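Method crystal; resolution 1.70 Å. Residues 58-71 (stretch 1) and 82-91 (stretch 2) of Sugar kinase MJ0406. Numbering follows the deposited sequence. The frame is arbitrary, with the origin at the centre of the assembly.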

# COMPACT_ATOMS: atom_id res chain seq x y z
N ASN A 58 -15.37 16.88 24.99
CA ASN A 58 -13.97 16.58 25.18
C ASN A 58 -13.78 15.09 24.99
O ASN A 58 -14.55 14.32 25.52
CB ASN A 58 -13.49 17.02 26.56
CG ASN A 58 -13.46 18.53 26.70
OD1 ASN A 58 -12.99 19.23 25.81
ND2 ASN A 58 -13.98 19.03 27.81
N SER A 59 -12.83 14.70 24.16
CA SER A 59 -12.55 13.30 23.96
C SER A 59 -11.10 12.99 24.27
O SER A 59 -10.24 13.87 24.30
CB SER A 59 -12.89 12.86 22.53
OG SER A 59 -12.13 13.55 21.57
N GLU A 60 -10.86 11.73 24.55
CA GLU A 60 -9.52 11.23 24.75
C GLU A 60 -9.40 9.95 23.94
O GLU A 60 -10.39 9.26 23.71
CB GLU A 60 -9.22 10.99 26.23
CG GLU A 60 -10.05 9.93 26.95
CD GLU A 60 -9.61 9.73 28.40
OE1 GLU A 60 -8.91 10.61 28.95
OE2 GLU A 60 -9.95 8.69 29.02
N LEU A 61 -8.19 9.64 23.52
CA LEU A 61 -7.94 8.53 22.63
C LEU A 61 -6.97 7.54 23.24
O LEU A 61 -5.95 7.94 23.83
CB LEU A 61 -7.38 9.11 21.33
CG LEU A 61 -7.26 8.28 20.05
CD1 LEU A 61 -8.59 7.75 19.57
CD2 LEU A 61 -6.64 9.17 18.99
N LEU A 62 -7.30 6.26 23.13
CA LEU A 62 -6.40 5.18 23.55
C LEU A 62 -6.18 4.30 22.32
O LEU A 62 -7.10 3.59 21.90
CB LEU A 62 -6.99 4.37 24.70
CG LEU A 62 -5.98 3.47 25.44
CD1 LEU A 62 -6.62 2.97 26.72
CD2 LEU A 62 -5.51 2.30 24.58
N SER A 63 -4.98 4.37 21.76
CA SER A 63 -4.58 3.59 20.60
C SER A 63 -3.10 3.24 20.69
O SER A 63 -2.35 3.90 21.41
CB SER A 63 -4.76 4.39 19.30
OG SER A 63 -6.05 4.96 19.19
N CYS A 64 -2.70 2.21 19.95
CA CYS A 64 -1.29 1.93 19.70
C CYS A 64 -0.85 2.54 18.36
O CYS A 64 -1.39 2.20 17.31
CB CYS A 64 -1.03 0.43 19.67
SG CYS A 64 -1.25 -0.41 21.25
N VAL A 65 0.11 3.46 18.43
CA VAL A 65 0.68 4.10 17.24
C VAL A 65 2.16 3.74 17.11
O VAL A 65 2.73 3.13 18.00
CB VAL A 65 0.45 5.64 17.27
CG1 VAL A 65 -1.04 5.95 17.37
CG2 VAL A 65 1.21 6.31 18.42
N GLY A 66 2.76 4.08 15.98
CA GLY A 66 4.11 3.63 15.65
C GLY A 66 5.15 4.73 15.71
O GLY A 66 4.86 5.87 16.07
N TYR A 67 6.38 4.37 15.34
CA TYR A 67 7.51 5.31 15.31
C TYR A 67 7.32 6.46 14.32
O TYR A 67 8.01 7.49 14.42
CB TYR A 67 8.83 4.57 15.02
CG TYR A 67 8.89 3.80 13.70
CD1 TYR A 67 9.06 4.47 12.48
CD2 TYR A 67 8.80 2.41 13.66
CE1 TYR A 67 9.12 3.78 11.27
CE2 TYR A 67 8.87 1.70 12.45
CZ TYR A 67 9.02 2.40 11.26
OH TYR A 67 9.08 1.72 10.05
N ASP A 68 6.43 6.26 13.34
CA ASP A 68 6.12 7.28 12.33
C ASP A 68 4.96 8.18 12.72
O ASP A 68 4.58 9.08 11.96
CB ASP A 68 5.87 6.63 10.96
CG ASP A 68 4.61 5.77 10.93
OD1 ASP A 68 4.17 5.32 12.00
OD2 ASP A 68 4.01 5.49 9.87
N PHE A 69 4.37 7.93 13.88
CA PHE A 69 3.37 8.84 14.45
C PHE A 69 4.07 10.02 15.10
O PHE A 69 3.66 11.16 14.90
CB PHE A 69 2.53 8.12 15.50
CG PHE A 69 1.21 8.78 15.77
CD1 PHE A 69 0.12 8.55 14.94
CD2 PHE A 69 1.04 9.63 16.87
CE1 PHE A 69 -1.11 9.15 15.20
CE2 PHE A 69 -0.18 10.23 17.12
CZ PHE A 69 -1.26 9.99 16.28
N LYS A 70 5.11 9.73 15.88
CA LYS A 70 5.89 10.74 16.61
C LYS A 70 6.28 11.92 15.71
O LYS A 70 6.98 11.75 14.72
CB LYS A 70 7.16 10.12 17.22
CG LYS A 70 7.11 9.89 18.72
CD LYS A 70 7.83 8.60 19.11
CE LYS A 70 7.95 8.46 20.62
NZ LYS A 70 8.20 7.04 21.02
N ASN A 71 5.79 13.11 16.07
CA ASN A 71 6.08 14.37 15.38
C ASN A 71 5.48 14.48 13.98
O ASN A 71 5.72 15.46 13.28
CB ASN A 71 7.59 14.63 15.31
CG ASN A 71 8.30 14.44 16.65
OD1 ASN A 71 9.47 14.04 16.69
ND2 ASN A 71 7.60 14.73 17.74
N ASP A 82 -6.94 19.68 20.37
CA ASP A 82 -7.09 19.55 21.83
C ASP A 82 -7.70 18.20 22.21
O ASP A 82 -8.51 18.10 23.13
CB ASP A 82 -7.94 20.71 22.38
CG ASP A 82 -7.54 21.11 23.79
OD1 ASP A 82 -7.50 20.24 24.69
OD2 ASP A 82 -7.25 22.28 24.10
N ILE A 83 -7.32 17.15 21.49
CA ILE A 83 -7.77 15.81 21.83
C ILE A 83 -6.69 15.22 22.74
O ILE A 83 -5.52 15.23 22.40
CB ILE A 83 -8.04 14.98 20.56
CG1 ILE A 83 -9.29 15.55 19.87
CG2 ILE A 83 -8.26 13.52 20.92
CD1 ILE A 83 -9.60 14.96 18.54
N ASN A 84 -7.12 14.76 23.92
CA ASN A 84 -6.21 14.21 24.93
C ASN A 84 -5.65 12.90 24.38
O ASN A 84 -6.38 11.93 24.19
CB ASN A 84 -7.00 13.98 26.23
CG ASN A 84 -6.14 13.51 27.41
OD1 ASN A 84 -6.44 13.83 28.57
ND2 ASN A 84 -5.11 12.74 27.14
N ILE A 85 -4.35 12.89 24.09
CA ILE A 85 -3.69 11.70 23.57
C ILE A 85 -2.64 11.21 24.55
O ILE A 85 -1.70 10.52 24.16
CB ILE A 85 -3.08 11.98 22.19
CG1 ILE A 85 -2.14 13.20 22.24
CG2 ILE A 85 -4.18 12.20 21.19
CD1 ILE A 85 -1.23 13.33 21.06
N SER A 86 -2.83 11.56 25.82
CA SER A 86 -1.98 11.12 26.93
C SER A 86 -1.92 9.60 27.09
O SER A 86 -0.92 9.08 27.59
CB SER A 86 -2.42 11.78 28.25
OG SER A 86 -3.58 11.20 28.81
N LYS A 87 -2.96 8.89 26.66
CA LYS A 87 -3.02 7.43 26.81
C LYS A 87 -2.48 6.66 25.57
O LYS A 87 -2.50 5.44 25.57
CB LYS A 87 -4.43 6.96 27.16
CG LYS A 87 -4.92 7.35 28.57
CD LYS A 87 -6.42 7.17 28.72
CE LYS A 87 -6.87 7.24 30.17
NZ LYS A 87 -6.48 8.55 30.76
N LEU A 88 -2.00 7.36 24.54
CA LEU A 88 -1.46 6.65 23.37
C LEU A 88 -0.20 5.87 23.75
O LEU A 88 0.64 6.36 24.51
CB LEU A 88 -1.11 7.60 22.22
CG LEU A 88 -2.21 8.32 21.45
CD1 LEU A 88 -1.63 9.03 20.23
CD2 LEU A 88 -3.35 7.39 21.05
N TYR A 89 -0.09 4.64 23.24
CA TYR A 89 1.13 3.87 23.31
C TYR A 89 1.91 4.10 22.02
O TYR A 89 1.39 3.91 20.93
CB TYR A 89 0.82 2.37 23.46
CG TYR A 89 2.07 1.54 23.52
CD1 TYR A 89 2.61 0.99 22.36
CD2 TYR A 89 2.74 1.34 24.73
CE1 TYR A 89 3.79 0.24 22.41
CE2 TYR A 89 3.91 0.60 24.79
CZ TYR A 89 4.42 0.05 23.63
OH TYR A 89 5.58 -0.70 23.66
N TYR A 90 3.17 4.52 22.15
CA TYR A 90 4.04 4.77 21.01
C TYR A 90 5.03 3.62 20.87
O TYR A 90 5.83 3.36 21.78
CB TYR A 90 4.82 6.07 21.21
CG TYR A 90 4.01 7.33 20.95
CD1 TYR A 90 3.08 7.79 21.87
CD2 TYR A 90 4.21 8.06 19.79
CE1 TYR A 90 2.35 8.95 21.63
CE2 TYR A 90 3.49 9.21 19.54
CZ TYR A 90 2.57 9.65 20.46
OH TYR A 90 1.86 10.80 20.20
N SER A 91 4.97 2.92 19.74
CA SER A 91 5.87 1.81 19.47
C SER A 91 7.20 2.33 18.93
O SER A 91 7.23 3.28 18.14
CB SER A 91 5.25 0.85 18.45
OG SER A 91 6.10 -0.26 18.22
O HOH W 1 -10.64 16.81 24.70
O HOH W 2 -5.55 9.84 25.99

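Backbone pairing comes in two separate pieces. At the first, E60 and N84 form a single bridge, CA to CA 4.5 Å: N84 N donates to S59 O (3.3 Å, 154° at the hydrogen) and L61 N donates to N84 O (3.0 Å, 155°). The second is a parallel ladder pairing C64 with Y89 and V65 with Y90. Here Y89 N donates to S63 O (3.0 Å), V65 N to Y89 O (2.8 Å) and S91 N to V65 O (2.8 Å), all at 160° or better, so these bonds are the straighter set. Between the pieces the register shifts by one residue. Stretch 2 makes a type I turn from I85 to L88 there, closed by L88 N to I85 O at 3.2 Å.

Water 2 bridges this gap. It donates to L61 O and N84 O, each 2.9 Å from its oxygen, and accepts from K87 N at 2.8 Å, so one water joins L61 O of stretch 1 to N84 O and K87 N of stretch 2. Water 1 likewise donates to S59 O (3.0 Å) and D82 O (2.9 Å).

Apolar packing centres on L88. L88 CD2 lies 4.1 Å from L61 CG and 3.7 Å from S63 CB, while L88 CD1 reaches V65 CG1 (4.2 Å) and F69 CE2 (3.6 Å). Alternation along the ladder puts C64 and Y89 on one sheet face, where C64 SG meets Y89 CB at 4.1 Å, and V65 and Y90 on the other.

On that second face, V65 CG2 sits 3.8 Å from the centroid of the Y90 ring (CG to CZ) and 13° off its normal, a CH-pi contact. The F69 and Y90 rings meet obliquely, planes at 70°, with Y90 OH near the F69 ring edge, 3.6 Å from F69 CD2.

Opposite charges draw carboxylate and ammonium into one salt bridge, E60 OE1 to K87 NZ, long at 3.7 Å and so better read as electrostatic attraction than as a close hydrogen-bonded pair.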